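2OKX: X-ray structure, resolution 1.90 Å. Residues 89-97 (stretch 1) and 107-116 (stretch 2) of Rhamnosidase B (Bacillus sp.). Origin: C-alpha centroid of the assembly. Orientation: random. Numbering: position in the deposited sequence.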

ATOM      1  N   THR A  89      -9.081 -34.234  -2.801  1.00 39.14           N
ATOM      2  CA  THR A  89      -9.778 -33.217  -2.029  1.00 38.79           C
ATOM      3  C   THR A  89      -9.309 -31.796  -2.327  1.00 37.87           C
ATOM      4  O   THR A  89      -8.110 -31.510  -2.330  1.00 37.62           O
ATOM      5  CB  THR A  89      -9.614 -33.463  -0.523  1.00 40.77           C
ATOM      6  OG1 THR A  89     -10.118 -34.765  -0.197  1.00 42.60           O
ATOM      7  CG2 THR A  89     -10.372 -32.409   0.277  1.00 41.75           C
ATOM      8  N   ILE A  90     -10.270 -30.912  -2.581  1.00 35.53           N
ATOM      9  CA  ILE A  90      -9.985 -29.508  -2.841  1.00 32.86           C
ATOM     10  C   ILE A  90     -10.496 -28.747  -1.629  1.00 32.33           C
ATOM     11  O   ILE A  90     -11.649 -28.916  -1.225  1.00 32.32           O
ATOM     12  CB  ILE A  90     -10.725 -28.984  -4.088  1.00 32.51           C
ATOM     13  CG1 ILE A  90     -10.375 -29.836  -5.310  1.00 33.35           C
ATOM     14  CG2 ILE A  90     -10.350 -27.530  -4.333  1.00 31.28           C
ATOM     15  CD1 ILE A  90      -8.896 -29.840  -5.660  1.00 35.65           C
ATOM     16  N   ALA A  91      -9.634 -27.926  -1.039  1.00 30.51           N
ATOM     17  CA  ALA A  91     -10.006 -27.141   0.133  1.00 28.29           C
ATOM     18  C   ALA A  91      -9.662 -25.685  -0.120  1.00 29.76           C
ATOM     19  O   ALA A  91      -8.604 -25.371  -0.669  1.00 29.58           O
ATOM     20  CB  ALA A  91      -9.267 -27.648   1.358  1.00 28.13           C
ATOM     21  N   VAL A  92     -10.555 -24.790   0.280  1.00 29.25           N
ATOM     22  CA  VAL A  92     -10.322 -23.372   0.065  1.00 27.32           C
ATOM     23  C   VAL A  92     -10.708 -22.530   1.265  1.00 27.42           C
ATOM     24  O   VAL A  92     -11.716 -22.791   1.928  1.00 27.51           O
ATOM     25  CB  VAL A  92     -11.127 -22.842  -1.143  1.00 26.49           C
ATOM     26  CG1 VAL A  92     -10.761 -21.385  -1.406  1.00 25.89           C
ATOM     27  CG2 VAL A  92     -10.875 -23.703  -2.373  1.00 25.31           C
ATOM     28  N   LEU A  93      -9.889 -21.525   1.545  1.00 25.46           N
ATOM     29  CA  LEU A  93     -10.163 -20.589   2.623  1.00 26.35           C
ATOM     30  C   LEU A  93     -10.495 -19.297   1.898  1.00 27.02           C
ATOM     31  O   LEU A  93      -9.687 -18.800   1.116  1.00 26.54           O
ATOM     32  CB  LEU A  93      -8.932 -20.366   3.504  1.00 25.26           C
ATOM     33  CG  LEU A  93      -9.113 -19.236   4.529  1.00 24.80           C
ATOM     34  CD1 LEU A  93     -10.128 -19.665   5.577  1.00 26.58           C
ATOM     35  CD2 LEU A  93      -7.782 -18.904   5.191  1.00 25.31           C
ATOM     36  N   VAL A  94     -11.689 -18.764   2.126  1.00 27.12           N
ATOM     37  CA  VAL A  94     -12.070 -17.524   1.474  1.00 25.60           C
ATOM     38  C   VAL A  94     -12.235 -16.431   2.519  1.00 25.61           C
ATOM     39  O   VAL A  94     -12.943 -16.607   3.512  1.00 24.71           O
ATOM     40  CB  VAL A  94     -13.393 -17.675   0.678  1.00 26.15           C
ATOM     41  CG1 VAL A  94     -13.807 -16.329   0.091  1.00 24.01           C
ATOM     42  CG2 VAL A  94     -13.220 -18.698  -0.438  1.00 24.69           C
ATOM     43  N   LEU A  95     -11.548 -15.314   2.305  1.00 24.65           N
ATOM     44  CA  LEU A  95     -11.643 -14.179   3.213  1.00 22.75           C
ATOM     45  C   LEU A  95     -12.614 -13.198   2.572  1.00 23.40           C
ATOM     46  O   LEU A  95     -12.385 -12.756   1.449  1.00 23.02           O
ATOM     47  CB  LEU A  95     -10.286 -13.480   3.379  1.00 23.10           C
ATOM     48  CG  LEU A  95      -9.077 -14.192   3.992  1.00 21.54           C
ATOM     49  CD1 LEU A  95      -8.529 -15.232   3.017  1.00 21.69           C
ATOM     50  CD2 LEU A  95      -8.005 -13.156   4.312  1.00 21.22           C
ATOM     51  N   HIS A  96     -13.714 -12.886   3.249  1.00 21.87           N
ATOM     52  CA  HIS A  96     -14.647 -11.912   2.694  1.00 21.92           C
ATOM     53  C   HIS A  96     -14.621 -10.685   3.589  1.00 20.68           C
ATOM     54  O   HIS A  96     -14.953 -10.765   4.766  1.00 22.24           O
ATOM     55  CB  HIS A  96     -16.075 -12.450   2.622  1.00 21.32           C
ATOM     56  CG  HIS A  96     -17.024 -11.490   1.981  1.00 21.27           C
ATOM     57  ND1 HIS A  96     -16.999 -11.219   0.629  1.00 20.51           N
ATOM     58  CD2 HIS A  96     -17.935 -10.645   2.518  1.00 20.61           C
ATOM     59  CE1 HIS A  96     -17.848 -10.243   0.364  1.00 21.70           C
ATOM     60  NE2 HIS A  96     -18.428  -9.876   1.493  1.00 20.73           N
ATOM     61  N   PHE A  97     -14.231  -9.549   3.025  1.00 22.61           N
ATOM     62  CA  PHE A  97     -14.131  -8.318   3.798  1.00 22.15           C
ATOM     63  C   PHE A  97     -15.476  -7.737   4.223  1.00 23.91           C
ATOM     64  O   PHE A  97     -15.631  -7.300   5.361  1.00 22.98           O
ATOM     65  CB  PHE A  97     -13.348  -7.261   3.009  1.00 22.92           C
ATOM     66  CG  PHE A  97     -11.960  -7.697   2.609  1.00 23.24           C
ATOM     67  CD1 PHE A  97     -11.178  -8.464   3.470  1.00 24.40           C
ATOM     68  CD2 PHE A  97     -11.424  -7.311   1.384  1.00 24.43           C
ATOM     69  CE1 PHE A  97      -9.876  -8.841   3.116  1.00 24.95           C
ATOM     70  CE2 PHE A  97     -10.126  -7.680   1.021  1.00 25.30           C
ATOM     71  CZ  PHE A  97      -9.351  -8.445   1.890  1.00 23.68           C
TER
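Stretch 2, residues 107-116: GRGGLIAEIE

The most unusual feature of this contact is a backbone segment lying on a histidine ring. Gly109 sits over one face of the His96 imidazole, with Gly109 CA 3.6 Å from the centroid of the His96 ring and 26° off the ring normal, a CH-pi contact. The approach is tight: His96 CE1 is 3.1 Å from Gly109 N and 3.1 Å from Arg108 C. Gly107 lies at the ring edge, with Gly107 C 4.3 Å from His96 CE1. No hydrogen bond accompanies this packing. His96 ND1 comes within 3.3 Å of Gly109 N, but the angle is poor, and both ring nitrogens of His96 are hydrogen-bonded elsewhere in the structure. Gly109 has no side chain; an ideal CB there would point sideways, 3.7 Å from His96 CG.

Stretch 2 enters as a loop at Gly107 to Gly109 and is a strand from Gly110 to Glu116, continuing later in the chain. Its strand residues have extended backbone angles. Gly109, at phi/psi -56/138, leads into it. Stretch 1 is a strand through His96 that begins earlier in the chain; Phe97 is loop. The two strands run roughly antiparallel, with 144° between their N-to-C directions. Their axes approach to 8.1 Å. They are not paired by backbone hydrogen bonds. Side chains meet side chains over most of the contact, and at the histidine the ring meets backbone.

The backbones diverge away from the histidine. The CA atoms of His96 and Gly109 are 5.5 Å apart, those of Val94 and Leu111 7.2 Å, and those of Ile90 and Ala113 9.5 Å. The side chains that bridge the gap follow the alternation of each strand. Ile90, Val92, Val94 and His96 point toward stretch 2; Leu111, Ala113 and Ile115 point toward stretch 1.

Leu111 packs against two valines. Leu111 CD2 is 3.8 Å from Val92 CB, and Leu111 CB is 4.0 Å from Val94 CG2. Val94 CG1 also lies 4.0 Å from Gly110 O, so the valine touches backbone as well as side chain. Ala113 points toward stretch 1, but its short side chain stops 5.7 Å away and makes no contact.

Where the backbones are far apart, two long side chains close the distance. Ile115 CD1 meets Ile90 CD1 at 3.5 Å, end to end. Ile112 and Glu114 lie out of reach of stretch 1. The whole contact buries 366 Å², both sides summed.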

ATOM      1  N   GLY A 107     -18.728  -6.738  -2.735  1.00 26.84           N
ATOM      2  CA  GLY A 107     -19.619  -7.525  -3.565  1.00 28.79           C
ATOM      3  C   GLY A 107     -20.393  -8.390  -2.586  1.00 29.95           C
ATOM      4  O   GLY A 107     -21.275  -7.905  -1.880  1.00 31.70           O
ATOM      5  N   ARG A 108     -20.046  -9.668  -2.522  1.00 29.96           N
ATOM      6  CA  ARG A 108     -20.686 -10.593  -1.600  1.00 30.07           C
ATOM      7  C   ARG A 108     -19.782 -11.812  -1.475  1.00 29.84           C
ATOM      8  O   ARG A 108     -19.015 -12.113  -2.391  1.00 28.70           O
ATOM      9  CB  ARG A 108     -22.075 -11.002  -2.110  1.00 30.17           C
ATOM     10  CG  ARG A 108     -22.082 -11.737  -3.437  1.00 31.06           C
ATOM     11  CD  ARG A 108     -23.506 -12.095  -3.872  1.00 32.11           C
ATOM     12  NE  ARG A 108     -24.172 -12.986  -2.922  1.00 33.37           N
ATOM     13  CZ  ARG A 108     -25.419 -13.437  -3.062  1.00 34.23           C
ATOM     14  NH1 ARG A 108     -25.942 -14.241  -2.149  1.00 31.62           N
ATOM     15  NH2 ARG A 108     -26.144 -13.079  -4.114  1.00 33.09           N
ATOM     16  N   GLY A 109     -19.857 -12.493  -0.336  1.00 29.17           N
ATOM     17  CA  GLY A 109     -19.032 -13.668  -0.131  1.00 29.70           C
ATOM     18  C   GLY A 109     -19.255 -14.677  -1.238  1.00 30.53           C
ATOM     19  O   GLY A 109     -20.388 -14.900  -1.658  1.00 32.39           O
ATOM     20  N   GLY A 110     -18.182 -15.290  -1.727  1.00 29.17           N
ATOM     21  CA  GLY A 110     -18.353 -16.260  -2.785  1.00 28.76           C
ATOM     22  C   GLY A 110     -17.094 -16.944  -3.273  1.00 29.61           C
ATOM     23  O   GLY A 110     -15.994 -16.392  -3.219  1.00 28.62           O
ATOM     24  N   LEU A 111     -17.280 -18.165  -3.756  1.00 29.16           N
ATOM     25  CA  LEU A 111     -16.201 -18.976  -4.291  1.00 28.79           C
ATOM     26  C   LEU A 111     -16.703 -19.748  -5.501  1.00 30.34           C
ATOM     27  O   LEU A 111     -17.796 -20.313  -5.478  1.00 30.41           O
ATOM     28  CB  LEU A 111     -15.708 -19.976  -3.249  1.00 29.09           C
ATOM     29  CG  LEU A 111     -14.785 -21.068  -3.807  1.00 30.36           C
ATOM     30  CD1 LEU A 111     -13.472 -20.450  -4.265  1.00 30.08           C
ATOM     31  CD2 LEU A 111     -14.535 -22.126  -2.742  1.00 30.04           C
ATOM     32  N   ILE A 112     -15.908 -19.754  -6.563  1.00 29.64           N
ATOM     33  CA  ILE A 112     -16.246 -20.499  -7.763  1.00 29.63           C
ATOM     34  C   ILE A 112     -14.955 -21.146  -8.260  1.00 30.55           C
ATOM     35  O   ILE A 112     -13.953 -20.463  -8.491  1.00 28.93           O
ATOM     36  CB  ILE A 112     -16.865 -19.590  -8.856  1.00 29.69           C
ATOM     37  CG1 ILE A 112     -17.326 -20.449 -10.035  1.00 29.04           C
ATOM     38  CG2 ILE A 112     -15.866 -18.535  -9.305  1.00 29.21           C
ATOM     39  CD1 ILE A 112     -18.170 -19.706 -11.044  1.00 27.47           C
ATOM     40  N   ALA A 113     -14.977 -22.469  -8.391  1.00 29.22           N
ATOM     41  CA  ALA A 113     -13.806 -23.211  -8.837  1.00 30.77           C
ATOM     42  C   ALA A 113     -14.206 -24.424  -9.657  1.00 31.91           C
ATOM     43  O   ALA A 113     -15.238 -25.046  -9.409  1.00 33.15           O
ATOM     44  CB  ALA A 113     -12.977 -23.646  -7.636  1.00 29.13           C
ATOM     45  N   GLU A 114     -13.374 -24.764 -10.632  1.00 33.61           N
ATOM     46  CA  GLU A 114     -13.651 -25.899 -11.495  1.00 34.10           C
ATOM     47  C   GLU A 114     -12.356 -26.546 -11.971  1.00 34.25           C
ATOM     48  O   GLU A 114     -11.434 -25.854 -12.406  1.00 32.82           O
ATOM     49  CB  GLU A 114     -14.464 -25.433 -12.703  1.00 33.95           C
ATOM     50  CG  GLU A 114     -15.007 -26.553 -13.575  1.00 36.85           C
ATOM     51  CD  GLU A 114     -15.635 -26.030 -14.849  1.00 36.65           C
ATOM     52  OE1 GLU A 114     -16.362 -25.018 -14.776  1.00 37.48           O
ATOM     53  OE2 GLU A 114     -15.411 -26.632 -15.920  1.00 39.30           O
ATOM     54  N   ILE A 115     -12.289 -27.871 -11.872  1.00 34.42           N
ATOM     55  CA  ILE A 115     -11.121 -28.614 -12.324  1.00 35.80           C
ATOM     56  C   ILE A 115     -11.480 -29.231 -13.667  1.00 38.23           C
ATOM     57  O   ILE A 115     -12.474 -29.948 -13.783  1.00 39.18           O
ATOM     58  CB  ILE A 115     -10.736 -29.733 -11.338  1.00 35.65           C
ATOM     59  CG1 ILE A 115     -10.306 -29.121 -10.005  1.00 35.30           C
ATOM     60  CG2 ILE A 115      -9.610 -30.576 -11.923  1.00 34.16           C
ATOM     61  CD1 ILE A 115      -9.876 -30.138  -8.975  1.00 38.11           C
ATOM     62  N   GLU A 116     -10.672 -28.942 -14.680  1.00 39.53           N
ATOM     63  CA  GLU A 116     -10.917 -29.449 -16.020  1.00 42.43           C
ATOM     64  C   GLU A 116      -9.690 -30.145 -16.588  1.00 43.16           C
ATOM     65  O   GLU A 116      -8.558 -29.705 -16.381  1.00 42.43           O
ATOM     66  CB  GLU A 116     -11.335 -28.296 -16.938  1.00 44.81           C
ATOM     67  CG  GLU A 116     -11.565 -28.688 -18.390  1.00 51.25           C
ATOM     68  CD  GLU A 116     -12.079 -27.531 -19.234  1.00 54.19           C
ATOM     69  OE1 GLU A 116     -11.374 -26.505 -19.345  1.00 55.82           O
ATOM     70  OE2 GLU A 116     -13.193 -27.648 -19.788  1.00 56.86           O
TER